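PDB 2EJX: Stk_08120 from Sulfolobus tokodaii str. 7, which probably acts as a fatty acid carrier, as a member of a thermoacidophile-specific family in the Bet v 1-like clan. Local coordinates for residues D71-I76 against L86-K91; K6-I11 against T95-L100; P46-A51 against K63-K68. All coordinates share one frame; numbering follows the deposited sequence.

Interaction 1: residues D71-I76 against L86-K91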
loop_
_atom_site.group_PDB
_atom_site.type_symbol
_atom_site.label_atom_id
_atom_site.label_comp_id
_atom_site.label_asym_id
_atom_site.label_seq_id
_atom_site.Cartn_x
_atom_site.Cartn_y
_atom_site.Cartn_z
ATOM N N ASP A 71 -7.200 -6.298 13.172
ATOM C CA ASP A 71 -5.902 -6.796 12.652
ATOM C C ASP A 71 -5.790 -6.768 11.129
ATOM O O ASP A 71 -4.986 -7.491 10.526
ATOM C CB ASP A 71 -5.564 -8.172 13.247
ATOM C CG ASP A 71 -5.128 -8.095 14.722
ATOM O OD1 ASP A 71 -4.658 -7.037 15.201
ATOM O OD2 ASP A 71 -5.245 -9.113 15.423
ATOM N N GLU A 72 -6.559 -5.889 10.494
ATOM C CA GLU A 72 -6.586 -5.863 9.040
ATOM C C GLU A 72 -6.881 -4.471 8.520
ATOM O O GLU A 72 -7.615 -3.708 9.154
ATOM C CB GLU A 72 -7.619 -6.866 8.489
ATOM C CG GLU A 72 -7.699 -6.823 6.958
ATOM C CD GLU A 72 -8.407 -8.011 6.324
ATOM O OE1 GLU A 72 -8.424 -9.131 6.891
ATOM O OE2 GLU A 72 -8.933 -7.807 5.224
ATOM N N VAL A 73 -6.269 -4.123 7.389
ATOM C CA VAL A 73 -6.566 -2.888 6.666
ATOM C C VAL A 73 -6.918 -3.345 5.243
ATOM O O VAL A 73 -6.171 -4.077 4.646
ATOM C CB VAL A 73 -5.339 -1.963 6.582
ATOM C CG1 VAL A 73 -5.671 -0.727 5.777
ATOM C CG2 VAL A 73 -4.843 -1.542 7.980
ATOM N N ARG A 74 -8.051 -2.893 4.709
ATOM C CA ARG A 74 -8.498 -3.325 3.400
ATOM C C ARG A 74 -8.721 -2.056 2.581
ATOM O O ARG A 74 -9.496 -1.189 2.972
ATOM C CB ARG A 74 -9.798 -4.122 3.594
ATOM C CG ARG A 74 -10.145 -5.062 2.498
ATOM C CD ARG A 74 -11.380 -5.925 2.844
ATOM N NE ARG A 74 -11.046 -6.923 3.876
ATOM C CZ ARG A 74 -11.739 -8.044 4.107
ATOM N NH1 ARG A 74 -12.804 -8.340 3.364
ATOM N NH2 ARG A 74 -11.357 -8.888 5.068
ATOM N N ILE A 75 -8.005 -1.903 1.475
ATOM C CA ILE A 75 -8.123 -0.700 0.631
ATOM C C ILE A 75 -8.770 -1.135 -0.681
ATOM O O ILE A 75 -8.188 -1.903 -1.458
ATOM C CB ILE A 75 -6.764 -0.016 0.384
ATOM C CG1 ILE A 75 -6.104 0.323 1.733
ATOM C CG2 ILE A 75 -6.930 1.261 -0.457
ATOM C CD1 ILE A 75 -4.803 1.136 1.672
ATOM N N ILE A 76 -9.992 -0.674 -0.898
ATOM C CA ILE A 76 -10.733 -1.015 -2.123
ATOM C C ILE A 76 -10.550 0.106 -3.126
ATOM O O ILE A 76 -10.745 1.275 -2.803
ATOM C CB ILE A 76 -12.205 -1.256 -1.773
ATOM C CG1 ILE A 76 -12.257 -2.398 -0.750
ATOM C CG2 ILE A 76 -13.005 -1.588 -3.019
ATOM C CD1 ILE A 76 -13.659 -2.804 -0.295
ATOM N N LEU A 86 -6.330 -3.967 -1.895
ATOM C CA LEU A 86 -5.042 -4.142 -1.211
ATOM C C LEU A 86 -5.303 -4.477 0.248
ATOM O O LEU A 86 -5.966 -3.712 0.962
ATOM C CB LEU A 86 -4.206 -2.866 -1.320
ATOM C CG LEU A 86 -2.810 -2.821 -0.676
ATOM C CD1 LEU A 86 -1.947 -3.792 -1.329
ATOM C CD2 LEU A 86 -2.259 -1.431 -0.925
ATOM N N TYR A 87 -4.771 -5.607 0.693
ATOM C CA TYR A 87 -4.892 -5.995 2.089
ATOM C C TYR A 87 -3.578 -5.843 2.822
ATOM O O TYR A 87 -2.541 -6.211 2.301
ATOM C CB TYR A 87 -5.245 -7.466 2.205
ATOM C CG TYR A 87 -6.466 -7.865 1.427
ATOM C CD1 TYR A 87 -7.706 -7.911 2.045
ATOM C CD2 TYR A 87 -6.375 -8.186 0.062
ATOM C CE1 TYR A 87 -8.835 -8.278 1.334
ATOM C CE2 TYR A 87 -7.506 -8.561 -0.654
ATOM C CZ TYR A 87 -8.735 -8.596 -0.007
ATOM O OH TYR A 87 -9.896 -8.968 -0.693
ATOM N N ILE A 88 -3.659 -5.345 4.058
ATOM C CA ILE A 88 -2.548 -5.428 5.001
ATOM C C ILE A 88 -3.032 -6.173 6.276
ATOM O O ILE A 88 -3.957 -5.713 6.956
ATOM C CB ILE A 88 -1.904 -4.030 5.289
ATOM C CG1 ILE A 88 -1.559 -3.278 3.971
ATOM C CG2 ILE A 88 -0.603 -4.217 6.145
ATOM C CD1 ILE A 88 -2.633 -2.246 3.482
ATOM N N ARG A 89 -2.453 -7.355 6.556
ATOM C CA ARG A 89 -2.951 -8.218 7.625
ATOM C C ARG A 89 -1.860 -8.450 8.661
ATOM O O ARG A 89 -0.761 -8.827 8.304
ATOM C CB ARG A 89 -3.440 -9.563 7.090
ATOM C CG ARG A 89 -4.524 -9.467 6.005
ATOM C CD ARG A 89 -4.869 -10.877 5.472
ATOM N NE ARG A 89 -5.966 -10.817 4.491
ATOM C CZ ARG A 89 -6.072 -11.596 3.413
ATOM N NH1 ARG A 89 -5.173 -12.548 3.164
ATOM N NH2 ARG A 89 -7.107 -11.435 2.597
ATOM N N LYS A 90 -2.171 -8.172 9.929
ATOM C CA LYS A 90 -1.287 -8.525 11.000
ATOM C C LYS A 90 -1.323 -10.049 11.167
ATOM O O LYS A 90 -2.395 -10.632 11.300
ATOM C CB LYS A 90 -1.697 -7.797 12.298
ATOM C CG LYS A 90 -0.990 -8.339 13.548
ATOM C CD LYS A 90 -1.198 -7.449 14.716
ATOM C CE LYS A 90 -0.731 -8.110 15.987
ATOM N NZ LYS A 90 -1.208 -7.378 17.200
ATOM N N LYS A 91 -0.152 -10.684 11.186
ATOM C CA LYS A 91 -0.054 -12.131 11.371
ATOM C C LYS A 91 0.344 -12.489 12.793
ATOM O O LYS A 91 -0.144 -13.495 13.333
ATOM C CB LYS A 91 0.895 -12.742 10.344
ATOM C CG LYS A 91 0.509 -12.463 8.922
ATOM C CD LYS A 91 1.041 -13.514 7.945
ATOM C CE LYS A 91 2.540 -13.586 7.959
ATOM N NZ LYS A 91 3.065 -14.291 6.763
HETATM O O HOH W 1 -3.726 -8.067 17.490
#
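Val73 and Ile88 exchange two backbone hydrogen bonds, one of them 2.8 Å from Val73 N to Ile88 O. Ile75 and Leu86 repeat the pattern two residues on. The side chains of these four residues are buried on one face of the sheet. Ile88 lies alongside Val73, with Ile88 CD1 4.1 Å from Val73 CG1. Ile75 and Leu86 meet through their CB atoms. Helices 17-24 and 27-34 cover this face, where Ile88 packs on Met21 and Phe24 and Leu86 on Thr30.

The other face carries Glu72, Arg74, Tyr87 and Arg89; Arg74 is exposed, Tyr87 buried. Glu72 CG is anti to the backbone N (chi1 178°), and the extended chain lies beside Tyr87 and Arg89. Arg74 NE and NH2 both donate to Glu72 OE2, each at 2.7 Å, in a salt bridge with bent bonds. That OE2 also meets the edge of the Tyr87 ring, 3.4 Å from Tyr87 CD1. Tyr87 CE1 lies over one face of the Arg74 guanidinium. Glu72 OE1 adds a long salt bridge of 3.8 Å to Arg89 NE. At the exposed end, water 1 joins Asp71 OD1 to Lys90 NZ. The two strands form an antiparallel beta hairpin in the sheet of a Bet v 1-like fold.

Interaction 2: residues K6-I11 against T95-L100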
loop_
_atom_site.group_PDB
_atom_site.type_symbol
_atom_site.label_atom_id
_atom_site.label_comp_id
_atom_site.label_asym_id
_atom_site.label_seq_id
_atom_site.Cartn_x
_atom_site.Cartn_y
_atom_site.Cartn_z
ATOM N N LYS A 6 -2.784 -12.618 -7.483
ATOM C CA LYS A 6 -2.401 -11.702 -6.368
ATOM C C LYS A 6 -0.890 -11.667 -6.200
ATOM O O LYS A 6 -0.210 -12.664 -6.504
ATOM C CB LYS A 6 -3.080 -12.123 -5.067
ATOM C CG LYS A 6 -2.899 -13.584 -4.635
ATOM C CD LYS A 6 -3.823 -13.914 -3.472
ATOM C CE LYS A 6 -3.231 -14.978 -2.550
ATOM N NZ LYS A 6 -3.519 -16.392 -2.974
ATOM N N VAL A 7 -0.375 -10.522 -5.735
ATOM C CA VAL A 7 1.054 -10.315 -5.457
ATOM C C VAL A 7 1.089 -10.132 -3.949
ATOM O O VAL A 7 0.230 -9.437 -3.407
ATOM C CB VAL A 7 1.596 -9.020 -6.139
ATOM C CG1 VAL A 7 3.106 -8.827 -5.857
ATOM C CG2 VAL A 7 1.363 -9.072 -7.642
ATOM N N GLU A 8 2.031 -10.779 -3.264
ATOM C CA GLU A 8 2.113 -10.565 -1.821
ATOM C C GLU A 8 3.520 -10.555 -1.271
ATOM O O GLU A 8 4.467 -10.897 -1.965
ATOM C CB GLU A 8 1.274 -11.591 -1.074
ATOM C CG GLU A 8 1.626 -13.003 -1.299
ATOM C CD GLU A 8 0.518 -13.896 -0.781
ATOM O OE1 GLU A 8 0.166 -13.787 0.424
ATOM O OE2 GLU A 8 -0.018 -14.688 -1.584
ATOM N N LYS A 9 3.632 -10.196 0.003
ATOM C CA LYS A 9 4.924 -10.019 0.634
ATOM C C LYS A 9 4.715 -10.069 2.127
ATOM O O LYS A 9 3.848 -9.388 2.646
ATOM C CB LYS A 9 5.525 -8.638 0.230
ATOM C CG LYS A 9 6.971 -8.409 0.797
ATOM C CD LYS A 9 7.985 -9.125 -0.116
ATOM C CE LYS A 9 9.385 -9.149 0.496
ATOM N NZ LYS A 9 10.239 -9.970 -0.431
ATOM N N GLU A 10 5.553 -10.845 2.824
ATOM C CA GLU A 10 5.579 -10.873 4.259
ATOM C C GLU A 10 6.584 -9.839 4.670
ATOM O O GLU A 10 7.626 -9.717 4.014
ATOM C CB GLU A 10 6.065 -12.254 4.736
ATOM C CG GLU A 10 6.220 -12.341 6.222
ATOM C CD GLU A 10 6.526 -13.742 6.689
ATOM O OE1 GLU A 10 7.713 -14.061 6.814
ATOM O OE2 GLU A 10 5.569 -14.518 6.911
ATOM N N ILE A 11 6.246 -9.067 5.706
ATOM C CA ILE A 11 7.159 -8.093 6.277
ATOM C C ILE A 11 7.323 -8.387 7.746
ATOM O O ILE A 11 6.329 -8.518 8.485
ATOM C CB ILE A 11 6.613 -6.665 6.088
ATOM C CG1 ILE A 11 6.480 -6.357 4.585
ATOM C CG2 ILE A 11 7.524 -5.586 6.840
ATOM C CD1 ILE A 11 6.224 -4.902 4.244
ATOM N N THR A 95 5.053 -9.450 12.508
ATOM C CA THR A 95 4.930 -9.887 11.126
ATOM C C THR A 95 3.587 -9.437 10.576
ATOM O O THR A 95 2.559 -9.562 11.252
ATOM C CB THR A 95 4.998 -11.438 10.989
ATOM O OG1 THR A 95 5.996 -11.931 11.879
ATOM C CG2 THR A 95 5.355 -11.848 9.582
ATOM N N LEU A 96 3.611 -8.941 9.345
ATOM C CA LEU A 96 2.409 -8.681 8.621
ATOM C C LEU A 96 2.491 -9.241 7.211
ATOM O O LEU A 96 3.564 -9.661 6.747
ATOM C CB LEU A 96 2.053 -7.186 8.633
ATOM C CG LEU A 96 2.986 -6.125 8.062
ATOM C CD1 LEU A 96 2.885 -5.937 6.533
ATOM C CD2 LEU A 96 2.714 -4.801 8.748
ATOM N N GLN A 97 1.337 -9.267 6.546
ATOM C CA GLN A 97 1.267 -9.679 5.141
ATOM C C GLN A 97 0.581 -8.603 4.342
ATOM O O GLN A 97 -0.441 -8.078 4.778
ATOM C CB GLN A 97 0.469 -11.021 5.029
ATOM C CG GLN A 97 0.631 -11.779 3.678
ATOM C CD GLN A 97 1.988 -12.461 3.424
ATOM O OE1 GLN A 97 2.331 -12.780 2.279
ATOM N NE2 GLN A 97 2.737 -12.697 4.467
ATOM N N ILE A 98 1.108 -8.329 3.151
ATOM C CA ILE A 98 0.493 -7.417 2.178
ATOM C C ILE A 98 0.112 -8.261 0.973
ATOM O O ILE A 98 0.951 -9.030 0.468
ATOM C CB ILE A 98 1.475 -6.296 1.743
ATOM C CG1 ILE A 98 1.976 -5.546 3.000
ATOM C CG2 ILE A 98 0.836 -5.384 0.684
ATOM C CD1 ILE A 98 2.901 -4.352 2.700
ATOM N N ILE A 99 -1.156 -8.149 0.573
ATOM C CA ILE A 99 -1.650 -8.889 -0.574
ATOM C C ILE A 99 -2.363 -7.879 -1.471
ATOM O O ILE A 99 -3.312 -7.241 -1.029
ATOM C CB ILE A 99 -2.706 -9.965 -0.183
ATOM C CG1 ILE A 99 -2.164 -10.910 0.893
ATOM C CG2 ILE A 99 -3.135 -10.763 -1.406
ATOM C CD1 ILE A 99 -2.725 -10.589 2.298
ATOM N N LEU A 100 -1.929 -7.769 -2.723
ATOM C CA LEU A 100 -2.606 -6.961 -3.729
ATOM C C LEU A 100 -3.316 -7.848 -4.754
ATOM O O LEU A 100 -2.659 -8.661 -5.447
ATOM C CB LEU A 100 -1.619 -6.061 -4.475
ATOM C CG LEU A 100 -2.248 -5.095 -5.498
ATOM C CD1 LEU A 100 -3.235 -4.094 -4.875
ATOM C CD2 LEU A 100 -1.135 -4.342 -6.286
#
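Leu100 N gives Val7 O a 2.8 Å hydrogen bond, nearly straight at 170°. It is one of six backbone bonds that pair the two strands in an antiparallel sheet of the Bet v 1-like fold. Strand 7-12, from the start of the chain, thus forms an edge of the sheet beside strand 95-102. The bond from Lys9 N to Ile98 O is more bent, at 141°.

Ile11, Leu96 and Ile98 form an apolar group on one face. Leu96 CG sits between its backbone N and carbonyl carbon (chi1 60°), which puts it 4.2 Å from Ile11 CB. Leu96 CD1 comes closer, within 3.8 Å of Ile11 CB, and the two side chains lie side by side. Ile11 CD1 meets Ile98 CD1 at 3.7 Å, these two side chains crossing at a slant. Helix 105-137 packs on this face, where Ile126 touches Ile11. Phe24 of helix 17-24 touches Leu96 and Ile98. Lys9 also rises from this face, and its NZ forms a salt bridge with Asp120 of the long helix.

The opposite face carries Glu8, Glu10, Gln97 and Ile99. Glu10 OE2 is salt-bridged to Lys91, whereas its aliphatic part packs across the strands, Glu10 CG 3.5 Å from Thr95 CG2. Lys6 runs alongside Ile99 and places its CD 3.8 Å from Ile99 CG2.

Interaction 3: residues P46-A51 against K63-K68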
loop_
_atom_site.group_PDB
_atom_site.type_symbol
_atom_site.label_atom_id
_atom_site.label_comp_id
_atom_site.label_asym_id
_atom_site.label_seq_id
_atom_site.Cartn_x
_atom_site.Cartn_y
_atom_site.Cartn_z
ATOM N N PRO A 46 -9.871 11.182 5.764
ATOM C CA PRO A 46 -8.773 10.260 6.187
ATOM C C PRO A 46 -8.871 8.840 5.626
ATOM O O PRO A 46 -7.886 8.071 5.664
ATOM C CB PRO A 46 -8.903 10.230 7.719
ATOM C CG PRO A 46 -10.391 10.500 7.961
ATOM C CD PRO A 46 -10.790 11.492 6.880
ATOM N N GLU A 47 -10.043 8.485 5.119
ATOM C CA GLU A 47 -10.227 7.155 4.588
ATOM C C GLU A 47 -10.421 7.116 3.072
ATOM O O GLU A 47 -10.751 6.070 2.558
ATOM C CB GLU A 47 -11.364 6.438 5.306
ATOM C CG GLU A 47 -11.147 6.363 6.818
ATOM C CD GLU A 47 -11.852 5.192 7.454
ATOM O OE1 GLU A 47 -13.099 5.226 7.536
ATOM O OE2 GLU A 47 -11.165 4.237 7.883
ATOM N N ILE A 48 -10.245 8.249 2.385
ATOM C CA ILE A 48 -10.417 8.305 0.926
ATOM C C ILE A 48 -9.190 8.850 0.238
ATOM O O ILE A 48 -8.534 9.747 0.756
ATOM C CB ILE A 48 -11.646 9.178 0.500
ATOM C CG1 ILE A 48 -12.859 8.868 1.354
ATOM C CG2 ILE A 48 -11.983 8.947 -0.968
ATOM C CD1 ILE A 48 -13.942 9.922 1.240
ATOM N N PHE A 49 -8.882 8.332 -0.952
ATOM C CA PHE A 49 -7.772 8.848 -1.688
ATOM C C PHE A 49 -8.032 8.844 -3.184
ATOM O O PHE A 49 -8.835 8.058 -3.682
ATOM C CB PHE A 49 -6.521 8.000 -1.389
ATOM C CG PHE A 49 -6.526 6.683 -2.076
ATOM C CD1 PHE A 49 -5.900 6.548 -3.324
ATOM C CD2 PHE A 49 -7.153 5.588 -1.495
ATOM C CE1 PHE A 49 -5.891 5.350 -3.978
ATOM C CE2 PHE A 49 -7.164 4.368 -2.145
ATOM C CZ PHE A 49 -6.535 4.251 -3.394
ATOM N N GLU A 50 -7.335 9.735 -3.863
ATOM C CA GLU A 50 -7.189 9.696 -5.314
ATOM C C GLU A 50 -5.710 9.837 -5.616
ATOM O O GLU A 50 -5.008 10.697 -5.039
ATOM C CB GLU A 50 -7.951 10.868 -5.957
ATOM C CG GLU A 50 -9.394 10.947 -5.538
ATOM C CD GLU A 50 -9.999 12.341 -5.682
ATOM O OE1 GLU A 50 -9.599 13.084 -6.609
ATOM O OE2 GLU A 50 -10.869 12.694 -4.841
ATOM N N ALA A 51 -5.227 9.031 -6.552
ATOM C CA ALA A 51 -3.845 9.114 -6.931
ATOM C C ALA A 51 -3.665 8.917 -8.443
ATOM O O ALA A 51 -4.541 8.381 -9.115
ATOM C CB ALA A 51 -3.025 8.062 -6.158
ATOM N N LYS A 63 -8.410 5.748 -7.446
ATOM C CA LYS A 63 -9.021 6.315 -6.230
ATOM C C LYS A 63 -9.669 5.177 -5.449
ATOM O O LYS A 63 -9.862 4.075 -5.953
ATOM C CB LYS A 63 -10.050 7.416 -6.577
ATOM C CG LYS A 63 -11.325 6.855 -7.172
ATOM C CD LYS A 63 -12.138 7.991 -7.764
ATOM C CE LYS A 63 -13.582 7.546 -8.078
ATOM N NZ LYS A 63 -13.624 6.991 -9.423
ATOM N N GLY A 64 -9.964 5.390 -4.182
ATOM C CA GLY A 64 -10.461 4.296 -3.390
ATOM C C GLY A 64 -10.704 4.675 -1.923
ATOM O O GLY A 64 -10.631 5.843 -1.571
ATOM N N ARG A 65 -10.964 3.660 -1.114
ATOM C CA ARG A 65 -11.405 3.816 0.286
ATOM C C ARG A 65 -10.757 2.766 1.160
ATOM O O ARG A 65 -10.585 1.637 0.754
ATOM C CB ARG A 65 -12.943 3.692 0.386
ATOM C CG ARG A 65 -13.539 3.903 1.816
ATOM C CD ARG A 65 -14.888 4.649 1.780
ATOM N NE ARG A 65 -14.987 5.488 2.980
ATOM C CZ ARG A 65 -15.634 6.648 3.056
ATOM N NH1 ARG A 65 -16.270 7.144 2.002
ATOM N NH2 ARG A 65 -15.639 7.320 4.206
ATOM N N VAL A 66 -10.413 3.158 2.387
ATOM C CA VAL A 66 -9.773 2.288 3.361
ATOM C C VAL A 66 -10.794 1.860 4.414
ATOM O O VAL A 66 -11.591 2.688 4.916
ATOM C CB VAL A 66 -8.627 3.033 4.070
ATOM C CG1 VAL A 66 -8.006 2.146 5.155
ATOM C CG2 VAL A 66 -7.589 3.511 3.071
ATOM N N TYR A 67 -10.809 0.564 4.704
ATOM C CA TYR A 67 -11.642 0.011 5.732
ATOM C C TYR A 67 -10.717 -0.665 6.728
ATOM O O TYR A 67 -9.828 -1.442 6.350
ATOM C CB TYR A 67 -12.624 -0.995 5.153
ATOM C CG TYR A 67 -13.518 -0.388 4.087
ATOM C CD1 TYR A 67 -14.745 0.202 4.440
ATOM C CD2 TYR A 67 -13.125 -0.357 2.737
ATOM C CE1 TYR A 67 -15.580 0.776 3.481
ATOM C CE2 TYR A 67 -13.964 0.213 1.755
ATOM C CZ TYR A 67 -15.195 0.773 2.147
ATOM O OH TYR A 67 -16.033 1.364 1.222
ATOM N N LYS A 68 -10.908 -0.308 7.993
ATOM C CA LYS A 68 -10.165 -0.881 9.102
ATOM C C LYS A 68 -10.954 -1.991 9.792
ATOM O O LYS A 68 -12.169 -1.867 10.026
ATOM C CB LYS A 68 -9.758 0.242 10.082
ATOM C CG LYS A 68 -9.003 1.398 9.419
ATOM C CD LYS A 68 -8.440 2.363 10.455
ATOM C CE LYS A 68 -7.830 3.648 9.856
ATOM N NZ LYS A 68 -8.719 4.764 9.422
HETATM O O HOH W 2 -7.435 5.631 6.994
HETATM O O HOH W 3 -14.181 3.484 5.276
#
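Glu47 OE2 and Lys68 NZ form a salt bridge of 2.9 Å at the end of an antiparallel beta hairpin. The hairpin pairs strands 48-55 and 58-69 in the sheet of the Bet v 1-like fold. Lys68 NZ approaches from above the carboxylate plane, 37° out of it. Water 2 links the same ammonium to Pro46 O. Water 3 is held by three groups: it donates to Glu47 OE1 and Val66 O and accepts from Arg65 NE. The two waters and the salt bridge tie the residues just before strand 48-55 to its partner.

Glu47 O accepts the backbone N-H of Val66 at 2.9 Å. Arg65 CA makes a C-H...O contact to the same oxygen. Further along, Phe49 and Gly64 form a hydrogen-bonded pair, with Gly64 N 2.9 Å from Phe49 O and Phe49 N bonded to Gly64 O.

Ile48 and Arg65 lie on one face of the sheet. Ile48 CG1 stands over the centre of the Arg65 guanidinium, 3.8 Å above its plane. The NH2 of this arginine forms a salt bridge with Glu45. Next to them the aliphatic parts of Glu50 and Lys63 touch, Glu50 CG 3.7 Å from Lys63 CB. Lys63 NZ turns instead to a salt bridge with Asp78.

The other face is apolar. Phe49 packs on Ile75 of strand 72-79 and on Pro27 and Ile31 of helix 27-34. Its CG lies between the backbone N and the carbonyl carbon (chi1 76°), and the ring folds over the partner strand. Gly64 has no side chain, which lets the ring lie close to its backbone. Gly64 N is 3.6 Å above the ring plane, toward the rim, and Phe49 CE2 is 3.5 Å from Gly64 CA.

All three contacts belong to one antiparallel sheet. Interaction 3 comes first along the chain and interaction 1 follows; both are hairpins nested within the long loop that interaction 2 closes. Interaction 1 lies between the others, its centre about 9 Å from that of interaction 2 and about 13 Å from that of interaction 3. Neighbouring strands 82-92 and 95-102 join it to interaction 2, with a probable hydrogen bond from Gln97 N to Arg89 O. Strands 58-69 and 72-79 join it to interaction 3, with another from Tyr67 N to Arg74 O. The centres of interactions 2 and 3 are about 19 Å apart, without touching. Helices pack on the apolar face, consistent with a Bet v 1-like fold, which probably serves fatty acid carriage here.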